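Local atomic coordinates of alpha-/beta-galactoside alpha-2,3-sialyltransferase (Photobacterium phosphoreum, PDB entry 2ZWI), a protein that probably transfers sialic acid from a CMP-activated donor to galactosides, forming alpha-2,3 linkages, and is seen here with bound CMP and a zinc ion. Residues A[235-241]-A[315-321]; A[276-282]-A[296-302]; A[82-86]-A[159-163]. The contacts are given in a common frame with arbitrary orientation. Residues are numbered along the deposited sequence.

Contact 1: residues A[235-241]-A[315-321]. With C5P (cytidine-5'-monophosphate), chain C.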
loop_
_atom_site.group_PDB
_atom_site.type_symbol
_atom_site.label_atom_id
_atom_site.label_comp_id
_atom_site.label_asym_id
_atom_site.label_seq_id
_atom_site.Cartn_x
_atom_site.Cartn_y
_atom_site.Cartn_z
ATOM N N GLU A 235 18.097 21.907 -0.584
ATOM C CA GLU A 235 16.860 21.125 -0.565
ATOM C C GLU A 235 17.123 19.678 -0.990
ATOM O O GLU A 235 18.063 19.406 -1.732
ATOM C CB GLU A 235 15.765 21.789 -1.404
ATOM C CG GLU A 235 15.318 23.136 -0.808
ATOM C CD GLU A 235 13.939 23.561 -1.256
ATOM O OE1 GLU A 235 13.659 23.485 -2.476
ATOM O OE2 GLU A 235 13.137 23.975 -0.380
ATOM N N ASN A 236 16.288 18.774 -0.493
ATOM C CA ASN A 236 16.518 17.339 -0.593
ATOM C C ASN A 236 15.653 16.699 -1.676
ATOM O O ASN A 236 14.449 16.933 -1.727
ATOM C CB ASN A 236 16.223 16.692 0.766
ATOM C CG ASN A 236 17.102 17.247 1.880
ATOM O OD1 ASN A 236 18.326 17.262 1.762
ATOM N ND2 ASN A 236 16.484 17.681 2.974
ATOM N N PHE A 237 16.273 15.888 -2.530
ATOM C CA PHE A 237 15.572 15.160 -3.591
ATOM C C PHE A 237 15.790 13.653 -3.423
ATOM O O PHE A 237 16.933 13.197 -3.285
ATOM C CB PHE A 237 16.087 15.598 -4.970
ATOM C CG PHE A 237 15.496 14.819 -6.125
ATOM C CD1 PHE A 237 14.264 15.169 -6.653
ATOM C CD2 PHE A 237 16.185 13.746 -6.692
ATOM C CE1 PHE A 237 13.713 14.471 -7.724
ATOM C CE2 PHE A 237 15.638 13.027 -7.756
ATOM C CZ PHE A 237 14.390 13.391 -8.274
ATOM N N ILE A 238 14.708 12.884 -3.449
ATOM C CA ILE A 238 14.820 11.418 -3.492
ATOM C C ILE A 238 14.423 10.875 -4.864
ATOM O O ILE A 238 13.313 11.139 -5.353
ATOM C CB ILE A 238 13.965 10.726 -2.401
ATOM C CG1 ILE A 238 14.382 11.202 -1.003
ATOM C CG2 ILE A 238 14.066 9.185 -2.525
ATOM C CD1 ILE A 238 13.563 10.573 0.137
ATOM N N PHE A 239 15.351 10.138 -5.484
ATOM C CA PHE A 239 15.072 9.390 -6.697
ATOM C C PHE A 239 14.468 8.057 -6.319
ATOM O O PHE A 239 15.103 7.292 -5.587
ATOM C CB PHE A 239 16.351 9.123 -7.502
ATOM C CG PHE A 239 16.093 8.447 -8.825
ATOM C CD1 PHE A 239 15.808 9.207 -9.957
ATOM C CD2 PHE A 239 16.142 7.054 -8.942
ATOM C CE1 PHE A 239 15.562 8.588 -11.193
ATOM C CE2 PHE A 239 15.884 6.421 -10.170
ATOM C CZ PHE A 239 15.589 7.191 -11.290
ATOM N N ILE A 240 13.256 7.792 -6.819
ATOM C CA ILE A 240 12.548 6.532 -6.576
ATOM C C ILE A 240 12.956 5.493 -7.619
ATOM O O ILE A 240 12.546 5.559 -8.769
ATOM C CB ILE A 240 10.989 6.723 -6.577
ATOM C CG1 ILE A 240 10.551 7.740 -5.512
ATOM C CG2 ILE A 240 10.240 5.373 -6.406
ATOM C CD1 ILE A 240 11.169 7.502 -4.141
ATOM N N GLY A 241 13.772 4.535 -7.196
ATOM C CA GLY A 241 14.251 3.486 -8.076
ATOM C C GLY A 241 13.235 2.384 -8.334
ATOM O O GLY A 241 12.251 2.230 -7.598
ATOM N N PRO A 315 11.439 14.189 1.908
ATOM C CA PRO A 315 12.328 15.150 1.278
ATOM C C PRO A 315 11.516 16.324 0.748
ATOM O O PRO A 315 10.285 16.352 0.900
ATOM C CB PRO A 315 12.901 14.353 0.109
ATOM C CG PRO A 315 11.743 13.508 -0.329
ATOM C CD PRO A 315 11.030 13.135 0.955
ATOM N N ASP A 316 12.195 17.271 0.115
ATOM C CA ASP A 316 11.528 18.412 -0.464
ATOM C C ASP A 316 10.877 18.046 -1.785
ATOM O O ASP A 316 9.833 18.601 -2.154
ATOM C CB ASP A 316 12.517 19.561 -0.638
ATOM C CG ASP A 316 12.997 20.095 0.690
ATOM O OD1 ASP A 316 12.183 20.743 1.381
ATOM O OD2 ASP A 316 14.167 19.843 1.056
ATOM N N ALA A 317 11.488 17.092 -2.481
ATOM C CA ALA A 317 11.062 16.742 -3.812
ATOM C C ALA A 317 11.400 15.308 -4.123
ATOM O O ALA A 317 12.264 14.688 -3.483
ATOM C CB ALA A 317 11.694 17.679 -4.859
ATOM N N VAL A 318 10.722 14.799 -5.144
ATOM C CA VAL A 318 10.805 13.407 -5.501
ATOM C C VAL A 318 10.736 13.315 -7.020
ATOM O O VAL A 318 10.267 14.244 -7.685
ATOM C CB VAL A 318 9.652 12.645 -4.781
ATOM C CG1 VAL A 318 8.434 12.427 -5.691
ATOM C CG2 VAL A 318 10.148 11.372 -4.164
ATOM N N GLY A 319 11.260 12.224 -7.564
ATOM C CA GLY A 319 11.149 11.918 -8.991
ATOM C C GLY A 319 11.673 10.513 -9.214
ATOM O O GLY A 319 12.337 9.948 -8.346
ATOM N N GLY A 320 11.356 9.922 -10.359
ATOM C CA GLY A 320 11.904 8.614 -10.652
ATOM C C GLY A 320 11.003 7.784 -11.514
ATOM O O GLY A 320 10.459 8.266 -12.498
ATOM N N MET A 321 10.840 6.534 -11.115
ATOM C CA MET A 321 10.235 5.517 -11.955
ATOM C C MET A 321 8.833 5.207 -11.473
ATOM O O MET A 321 8.565 5.282 -10.276
ATOM C CB MET A 321 11.105 4.248 -11.912
ATOM C CG MET A 321 12.643 4.518 -11.919
ATOM S SD MET A 321 13.154 5.367 -13.433
ATOM C CE MET A 321 12.359 4.310 -14.670
HETATM O O3P C5P C . 7.212 0.117 -7.362
HETATM P P C5P C . 6.273 -0.871 -6.784
HETATM O O1P C5P C . 4.893 -0.521 -7.251
HETATM O O2P C5P C . 6.775 -2.258 -7.080
HETATM O "O5'" C5P C . 6.322 -0.628 -5.205
HETATM C "C5'" C5P C . 5.753 -1.549 -4.278
HETATM C "C4'" C5P C . 6.266 -1.178 -2.895
HETATM O "O4'" C5P C . 7.704 -1.240 -2.859
HETATM C "C3'" C5P C . 5.945 0.267 -2.541
HETATM O "O3'" C5P C . 4.649 0.393 -1.970
HETATM C "C2'" C5P C . 7.012 0.605 -1.532
HETATM O "O2'" C5P C . 6.747 -0.050 -0.288
HETATM C "C1'" C5P C . 8.211 -0.139 -2.080
HETATM N N1 C5P C . 9.163 0.670 -2.852
HETATM C C2 C5P C . 10.096 1.456 -2.143
HETATM N N3 C5P C . 11.024 2.174 -2.807
HETATM C C4 C5P C . 11.062 2.165 -4.156
HETATM C C5 C5P C . 10.161 1.400 -4.886
HETATM C C6 C5P C . 9.203 0.643 -4.198
HETATM O O2 C5P C . 10.058 1.509 -0.895
HETATM N N4 C5P C . 12.017 2.894 -4.780
#
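Strands 236-240 and 317-321 run side by side in the same direction, their axes 4.5 Å apart at closest approach and 18° from parallel. They are the two central strands of the six-stranded parallel sheet in the nucleotide-binding half of this GT-B glycosyltransferase. The bonding follows the parallel ladder, with strand 236-240 using alternate residues: Ala-317 N to Asn-236 O (3.1 Å), Ile-238 N to Ala-317 O (3.0 Å), Gly-319 N to Ile-238 O (3.2 Å), Ile-240 N to Gly-319 O (2.8 Å) and Met-321 N to Ile-240 O (3.1 Å). At the N-terminal end of the strands, Asp-316 OD2 takes the N-H of Asn-236 at 2.8 Å and 169°, standing in for a backbone acceptor.

On the face carrying Phe-237 and Phe-239, Gly-319 leaves space for the Phe-237 ring: a CB there would clash with Phe-237 CZ at 3.0 Å. Gly-320 meets a backbone restriction: its phi is positive (150°), and a CB would lie 2.4 Å from Ile-240 O. Gly-320 CA sits over the Phe-239 face, 4.1 Å from the ring centroid in a CH-pi contact, and Met-321 SD adds an oblique Met-aromatic contact. Helix 249-259 packs on this face through Ile-255 and Leu-256. On the other face, Ile-238 CD1 meets Pro-315 CG at 3.5 Å, and Ile-240 CG1 meets Val-318 CG2 at 3.9 Å. The C-terminal strand end opens on the CMP pocket, where the cytosine amino group N4 donates to Gly-241 O at 2.9 Å.

Contact 2: residues A[276-282]-A[296-302]. With C5P (cytidine-5'-monophosphate), chain C.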
loop_
_atom_site.group_PDB
_atom_site.type_symbol
_atom_site.label_atom_id
_atom_site.label_comp_id
_atom_site.label_asym_id
_atom_site.label_seq_id
_atom_site.Cartn_x
_atom_site.Cartn_y
_atom_site.Cartn_z
ATOM N N LEU A 276 21.023 14.922 -3.397
ATOM C CA LEU A 276 20.389 13.793 -4.068
ATOM C C LEU A 276 20.469 12.527 -3.229
ATOM O O LEU A 276 21.549 12.145 -2.779
ATOM C CB LEU A 276 21.041 13.540 -5.423
ATOM C CG LEU A 276 21.141 14.693 -6.420
ATOM C CD1 LEU A 276 21.692 14.125 -7.745
ATOM C CD2 LEU A 276 19.789 15.403 -6.620
ATOM N N PHE A 277 19.311 11.901 -3.036
ATOM C CA PHE A 277 19.178 10.667 -2.292
ATOM C C PHE A 277 18.665 9.603 -3.258
ATOM O O PHE A 277 17.859 9.895 -4.155
ATOM C CB PHE A 277 18.162 10.847 -1.161
ATOM C CG PHE A 277 18.672 11.651 0.021
ATOM C CD1 PHE A 277 18.943 11.023 1.239
ATOM C CD2 PHE A 277 18.851 13.024 -0.068
ATOM C CE1 PHE A 277 19.394 11.761 2.341
ATOM C CE2 PHE A 277 19.312 13.769 1.028
ATOM C CZ PHE A 277 19.577 13.140 2.228
ATOM N N PHE A 278 19.139 8.378 -3.089
ATOM C CA PHE A 278 18.633 7.275 -3.884
ATOM C C PHE A 278 17.884 6.299 -2.987
ATOM O O PHE A 278 18.463 5.730 -2.062
ATOM C CB PHE A 278 19.774 6.558 -4.628
ATOM C CG PHE A 278 19.300 5.414 -5.489
ATOM C CD1 PHE A 278 18.779 5.653 -6.756
ATOM C CD2 PHE A 278 19.354 4.103 -5.022
ATOM C CE1 PHE A 278 18.304 4.602 -7.538
ATOM C CE2 PHE A 278 18.899 3.047 -5.805
ATOM C CZ PHE A 278 18.367 3.305 -7.066
ATOM N N LYS A 279 16.596 6.115 -3.254
ATOM C CA LYS A 279 15.832 5.072 -2.584
ATOM C C LYS A 279 15.562 3.932 -3.562
ATOM O O LYS A 279 14.683 4.023 -4.434
ATOM C CB LYS A 279 14.537 5.627 -1.970
ATOM C CG LYS A 279 13.652 4.592 -1.253
ATOM C CD LYS A 279 14.487 3.588 -0.466
ATOM C CE LYS A 279 13.629 2.594 0.287
ATOM N NZ LYS A 279 12.957 1.581 -0.564
ATOM N N GLY A 280 16.340 2.859 -3.424
ATOM C CA GLY A 280 16.181 1.697 -4.292
ATOM C C GLY A 280 14.904 0.922 -4.002
ATOM O O GLY A 280 14.364 0.973 -2.889
ATOM N N HIS A 281 14.417 0.218 -5.015
ATOM C CA HIS A 281 13.300 -0.699 -4.857
ATOM C C HIS A 281 13.760 -1.854 -3.954
ATOM O O HIS A 281 14.879 -2.313 -4.103
ATOM C CB HIS A 281 12.880 -1.211 -6.243
ATOM C CG HIS A 281 11.562 -1.922 -6.265
ATOM N ND1 HIS A 281 11.382 -3.175 -5.720
ATOM C CD2 HIS A 281 10.369 -1.570 -6.803
ATOM C CE1 HIS A 281 10.128 -3.554 -5.903
ATOM N NE2 HIS A 281 9.491 -2.595 -6.554
ATOM N N PRO A 282 12.915 -2.291 -2.989
ATOM C CA PRO A 282 13.214 -3.399 -2.071
ATOM C C PRO A 282 13.709 -4.688 -2.735
ATOM O O PRO A 282 14.505 -5.414 -2.135
ATOM C CB PRO A 282 11.873 -3.639 -1.378
ATOM C CG PRO A 282 11.268 -2.285 -1.332
ATOM C CD PRO A 282 11.593 -1.705 -2.686
ATOM N N MET A 296 25.165 9.478 -4.917
ATOM C CA MET A 296 23.921 9.766 -4.226
ATOM C C MET A 296 23.957 9.207 -2.816
ATOM O O MET A 296 24.584 8.184 -2.560
ATOM C CB MET A 296 22.758 9.169 -5.009
ATOM C CG MET A 296 22.488 9.908 -6.316
ATOM S SD MET A 296 21.182 9.136 -7.248
ATOM C CE MET A 296 21.882 7.525 -7.523
ATOM N N ILE A 297 23.278 9.885 -1.903
ATOM C CA ILE A 297 23.113 9.374 -0.547
ATOM C C ILE A 297 22.135 8.190 -0.575
ATOM O O ILE A 297 20.978 8.341 -0.955
ATOM C CB ILE A 297 22.602 10.471 0.422
ATOM C CG1 ILE A 297 23.550 11.675 0.420
ATOM C CG2 ILE A 297 22.428 9.912 1.828
ATOM C CD1 ILE A 297 23.160 12.758 1.404
ATOM N N GLU A 298 22.610 7.019 -0.163
ATOM C CA GLU A 298 21.773 5.820 -0.132
ATOM C C GLU A 298 20.795 5.763 1.037
ATOM O O GLU A 298 21.176 5.910 2.205
ATOM C CB GLU A 298 22.647 4.569 -0.117
ATOM C CG GLU A 298 21.877 3.257 -0.021
ATOM C CD GLU A 298 22.798 2.055 0.112
ATOM O OE1 GLU A 298 24.040 2.234 -0.016
ATOM O OE2 GLU A 298 22.284 0.937 0.342
ATOM N N ILE A 299 19.529 5.528 0.706
ATOM C CA ILE A 299 18.535 5.124 1.683
ATOM C C ILE A 299 18.340 3.631 1.442
ATOM O O ILE A 299 17.963 3.221 0.335
ATOM C CB ILE A 299 17.194 5.899 1.522
ATOM C CG1 ILE A 299 17.408 7.404 1.727
ATOM C CG2 ILE A 299 16.130 5.365 2.508
ATOM C CD1 ILE A 299 16.192 8.255 1.369
ATOM N N TYR A 300 18.643 2.832 2.467
ATOM C CA TYR A 300 18.597 1.366 2.398
ATOM C C TYR A 300 17.353 0.880 1.664
ATOM O O TYR A 300 16.227 1.166 2.080
ATOM C CB TYR A 300 18.657 0.784 3.813
ATOM C CG TYR A 300 18.752 -0.723 3.901
ATOM C CD1 TYR A 300 19.531 -1.466 2.999
ATOM C CD2 TYR A 300 18.093 -1.400 4.909
ATOM C CE1 TYR A 300 19.618 -2.853 3.104
ATOM C CE2 TYR A 300 18.188 -2.772 5.033
ATOM C CZ TYR A 300 18.944 -3.493 4.135
ATOM O OH TYR A 300 18.998 -4.863 4.292
ATOM N N ASN A 301 17.558 0.152 0.569
ATOM C CA ASN A 301 16.457 -0.191 -0.342
ATOM C C ASN A 301 15.316 -0.991 0.290
ATOM O O ASN A 301 14.159 -0.853 -0.120
ATOM C CB ASN A 301 16.970 -0.876 -1.626
ATOM C CG ASN A 301 17.386 -2.340 -1.407
ATOM O OD1 ASN A 301 17.006 -3.219 -2.179
ATOM N ND2 ASN A 301 18.166 -2.598 -0.360
ATOM N N LYS A 302 15.639 -1.802 1.298
ATOM C CA LYS A 302 14.638 -2.660 1.948
ATOM C C LYS A 302 13.641 -1.891 2.818
ATOM O O LYS A 302 12.595 -2.430 3.182
ATOM C CB LYS A 302 15.318 -3.772 2.764
ATOM C CG LYS A 302 16.276 -4.635 1.962
ATOM C CD LYS A 302 15.530 -5.408 0.883
ATOM C CE LYS A 302 16.371 -6.565 0.342
ATOM N NZ LYS A 302 15.488 -7.436 -0.470
HETATM O O3P C5P C . 7.212 0.117 -7.362
HETATM P P C5P C . 6.273 -0.871 -6.784
HETATM O O1P C5P C . 4.893 -0.521 -7.251
HETATM O O2P C5P C . 6.775 -2.258 -7.080
HETATM O "O5'" C5P C . 6.322 -0.628 -5.205
HETATM C "C5'" C5P C . 5.753 -1.549 -4.278
HETATM C "C4'" C5P C . 6.266 -1.178 -2.895
HETATM O "O4'" C5P C . 7.704 -1.240 -2.859
HETATM C "C3'" C5P C . 5.945 0.267 -2.541
HETATM O "O3'" C5P C . 4.649 0.393 -1.970
HETATM C "C2'" C5P C . 7.012 0.605 -1.532
HETATM O "O2'" C5P C . 6.747 -0.050 -0.288
HETATM C "C1'" C5P C . 8.211 -0.139 -2.080
HETATM N N1 C5P C . 9.163 0.670 -2.852
HETATM C C2 C5P C . 10.096 1.456 -2.143
HETATM N N3 C5P C . 11.024 2.174 -2.807
HETATM C C4 C5P C . 11.062 2.165 -4.156
HETATM C C5 C5P C . 10.161 1.400 -4.886
HETATM C C6 C5P C . 9.203 0.643 -4.198
HETATM O O2 C5P C . 10.058 1.509 -0.895
HETATM N N4 C5P C . 12.017 2.894 -4.780
HETATM O O HOH W 1 18.779 2.328 -1.995
#
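A lysine amino group stands where protein and nucleotide meet: Lys-279 NZ donates to Asn-301 O (2.8 Å) and to Gly-280 O (2.8 Å), and makes a weak bond to O2 of the cytosine (2.9 Å). The same residue's carbonyl O accepts from C5P N4 at 2.9 Å, so Lys-279 touches both N4 and, weakly, O2 of the base, while His-281 NE2 holds phosphate oxygen O2P at 2.8 Å.

Upstream, the backbones form a short parallel ladder with axes 31° apart: Ile-297 N to Leu-276 O (3.0 Å), Phe-278 N to Ile-297 O (2.8 Å) and Ile-299 N to Phe-278 O (3.0 Å). Beyond it direct backbone bonding stops (Gly-280 N to Ile-299 O is 4.1 Å), and a water bridges the two. Lys-302 NZ closes the far end on Pro-282 O at 2.8 Å. Ile-297 CB lies over the Phe-277 face, 4.0 Å from the ring centroid.

The contact joins the strands of a beta-alpha-beta unit, 297-299 being one of the sheet's two outer strands within this chain. Its helix, 287-294, packs against Phe-278, helix 223-230 against Phe-277 and Ile-299, and strand 236-240 flanks strand 275-279.

Contact 3: residues A[82-86]-A[159-163]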
loop_
_atom_site.group_PDB
_atom_site.type_symbol
_atom_site.label_atom_id
_atom_site.label_comp_id
_atom_site.label_asym_id
_atom_site.label_seq_id
_atom_site.Cartn_x
_atom_site.Cartn_y
_atom_site.Cartn_z
ATOM N N ASN A 82 -5.408 -7.313 2.797
ATOM C CA ASN A 82 -4.873 -6.642 1.626
ATOM C C ASN A 82 -5.933 -6.776 0.527
ATOM O O ASN A 82 -6.316 -7.888 0.179
ATOM C CB ASN A 82 -3.557 -7.353 1.256
ATOM C CG ASN A 82 -2.949 -6.871 -0.044
ATOM O OD1 ASN A 82 -3.631 -6.748 -1.053
ATOM N ND2 ASN A 82 -1.639 -6.617 -0.025
ATOM N N THR A 83 -6.421 -5.651 0.007
ATOM C CA THR A 83 -7.510 -5.640 -0.976
ATOM C C THR A 83 -7.213 -6.507 -2.221
ATOM O O THR A 83 -8.012 -7.363 -2.568
ATOM C CB THR A 83 -7.895 -4.197 -1.371
ATOM O OG1 THR A 83 -8.074 -3.417 -0.178
ATOM C CG2 THR A 83 -9.188 -4.183 -2.166
ATOM N N LEU A 84 -6.063 -6.306 -2.866
ATOM C CA LEU A 84 -5.697 -7.127 -4.021
ATOM C C LEU A 84 -5.736 -8.624 -3.663
ATOM O O LEU A 84 -6.191 -9.448 -4.441
ATOM C CB LEU A 84 -4.301 -6.749 -4.534
ATOM C CG LEU A 84 -3.821 -7.400 -5.841
ATOM C CD1 LEU A 84 -4.727 -6.998 -7.011
ATOM C CD2 LEU A 84 -2.381 -7.005 -6.100
ATOM N N TRP A 85 -5.253 -8.942 -2.466
ATOM C CA TRP A 85 -5.176 -10.305 -1.971
ATOM C C TRP A 85 -6.350 -10.644 -1.055
ATOM O O TRP A 85 -6.201 -11.356 -0.061
ATOM C CB TRP A 85 -3.834 -10.505 -1.263
ATOM C CG TRP A 85 -2.688 -10.420 -2.221
ATOM C CD1 TRP A 85 -1.750 -9.428 -2.306
ATOM C CD2 TRP A 85 -2.388 -11.349 -3.268
ATOM N NE1 TRP A 85 -0.870 -9.697 -3.327
ATOM C CE2 TRP A 85 -1.240 -10.870 -3.933
ATOM C CE3 TRP A 85 -2.973 -12.550 -3.698
ATOM C CZ2 TRP A 85 -0.664 -11.549 -5.008
ATOM C CZ3 TRP A 85 -2.399 -13.230 -4.764
ATOM C CH2 TRP A 85 -1.255 -12.727 -5.409
ATOM N N ALA A 86 -7.529 -10.139 -1.407
ATOM C CA ALA A 86 -8.750 -10.444 -0.655
ATOM C C ALA A 86 -8.962 -11.958 -0.522
ATOM O O ALA A 86 -9.648 -12.406 0.391
ATOM C CB ALA A 86 -9.965 -9.794 -1.321
ATOM N N ILE A 159 -13.152 -7.666 -5.273
ATOM C CA ILE A 159 -12.321 -7.179 -4.163
ATOM C C ILE A 159 -12.932 -5.950 -3.481
ATOM O O ILE A 159 -12.821 -5.817 -2.271
ATOM C CB ILE A 159 -10.835 -6.979 -4.565
ATOM C CG1 ILE A 159 -10.655 -5.801 -5.536
ATOM C CG2 ILE A 159 -10.279 -8.271 -5.165
ATOM C CD1 ILE A 159 -9.207 -5.544 -5.943
ATOM N N TYR A 160 -13.610 -5.090 -4.246
ATOM C CA TYR A 160 -14.340 -3.968 -3.645
ATOM C C TYR A 160 -15.825 -4.259 -3.353
ATOM O O TYR A 160 -16.618 -3.329 -3.121
ATOM C CB TYR A 160 -14.168 -2.679 -4.473
ATOM C CG TYR A 160 -12.787 -2.055 -4.374
ATOM C CD1 TYR A 160 -12.355 -1.456 -3.189
ATOM C CD2 TYR A 160 -11.918 -2.052 -5.466
ATOM C CE1 TYR A 160 -11.080 -0.878 -3.085
ATOM C CE2 TYR A 160 -10.650 -1.462 -5.382
ATOM C CZ TYR A 160 -10.237 -0.878 -4.183
ATOM O OH TYR A 160 -8.986 -0.303 -4.083
ATOM N N GLY A 161 -16.203 -5.540 -3.333
ATOM C CA GLY A 161 -17.616 -5.902 -3.250
ATOM C C GLY A 161 -18.075 -6.570 -1.964
ATOM O O GLY A 161 -19.214 -7.048 -1.894
ATOM N N PHE A 162 -17.212 -6.589 -0.947
ATOM C CA PHE A 162 -17.490 -7.321 0.303
ATOM C C PHE A 162 -18.494 -6.636 1.232
ATOM O O PHE A 162 -19.118 -7.312 2.061
ATOM C CB PHE A 162 -16.196 -7.589 1.088
ATOM C CG PHE A 162 -15.366 -8.725 0.552
ATOM C CD1 PHE A 162 -15.313 -9.940 1.228
ATOM C CD2 PHE A 162 -14.613 -8.568 -0.619
ATOM C CE1 PHE A 162 -14.541 -11.000 0.743
ATOM C CE2 PHE A 162 -13.832 -9.616 -1.114
ATOM C CZ PHE A 162 -13.792 -10.834 -0.436
ATOM N N SER A 163 -18.645 -5.308 1.129
ATOM C CA SER A 163 -19.623 -4.602 1.987
ATOM C C SER A 163 -21.082 -5.037 1.716
ATOM O O SER A 163 -21.985 -4.756 2.518
ATOM C CB SER A 163 -19.460 -3.081 1.903
ATOM O OG SER A 163 -20.044 -2.553 0.719
#
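An Asx motif overlapping a type I turn ends strand 74-82 and leads into helix 86-98: Asn-82 OD1 accepts from Trp-85 N at 3.1 Å and 160°, and Ala-86 N donates to Thr-83 O at 3.0 Å. This turn packs on the exit of helix 156-159 without a hydrogen bond between the segments, burying 250 Å².

Ile-159 fills the centre: its CB lies 3.5 Å from Thr-83 O, its CD1 4.0 Å from Thr-83 CG2, and its CG2 4.1 Å from Ala-86 CB. Thr-83 CG2 also sits over the Tyr-160 ring, 4.2 Å from the centroid and 20° off its normal, a CH-pi contact. Ala-86 CB meets Phe-162 CE2 at 3.9 Å. The Tyr-160 hydroxyl is hydrogen-bonded to Asp-111, and Asn-82 ND2 to Asp-10 and Asp-112.

A loop at the C-terminal end of a central strand of the parallel sheet, leading straight into a helix, belongs to the beta-alpha-beta architecture of a Rossmann-like domain, consistent with the GT-B clan.

How the contacts relate
From the N terminus, contact 3 comes first: it closes the loop from 82-86 to 159-163, within the half of the fold built on the seven-stranded sheet. Both others come after it has closed, in the six-stranded sheet, where contact 1 joins 235-241 to 315-321 and contact 2, at 276-282 and 296-302, is nested inside that loop. Strands 236-240 and 275-279 are neighbours, probably hydrogen-bonded from Phe-277 N to Phe-237 O (2.7 Å), so the two contacts span four adjacent strands; both touch CMP. Contact 3 lies on the opposite side of the chain's centre, its nearest atoms about 17 Å from contact 1 and about 13 Å from contact 2, consistent with the two-domain GT-B layout.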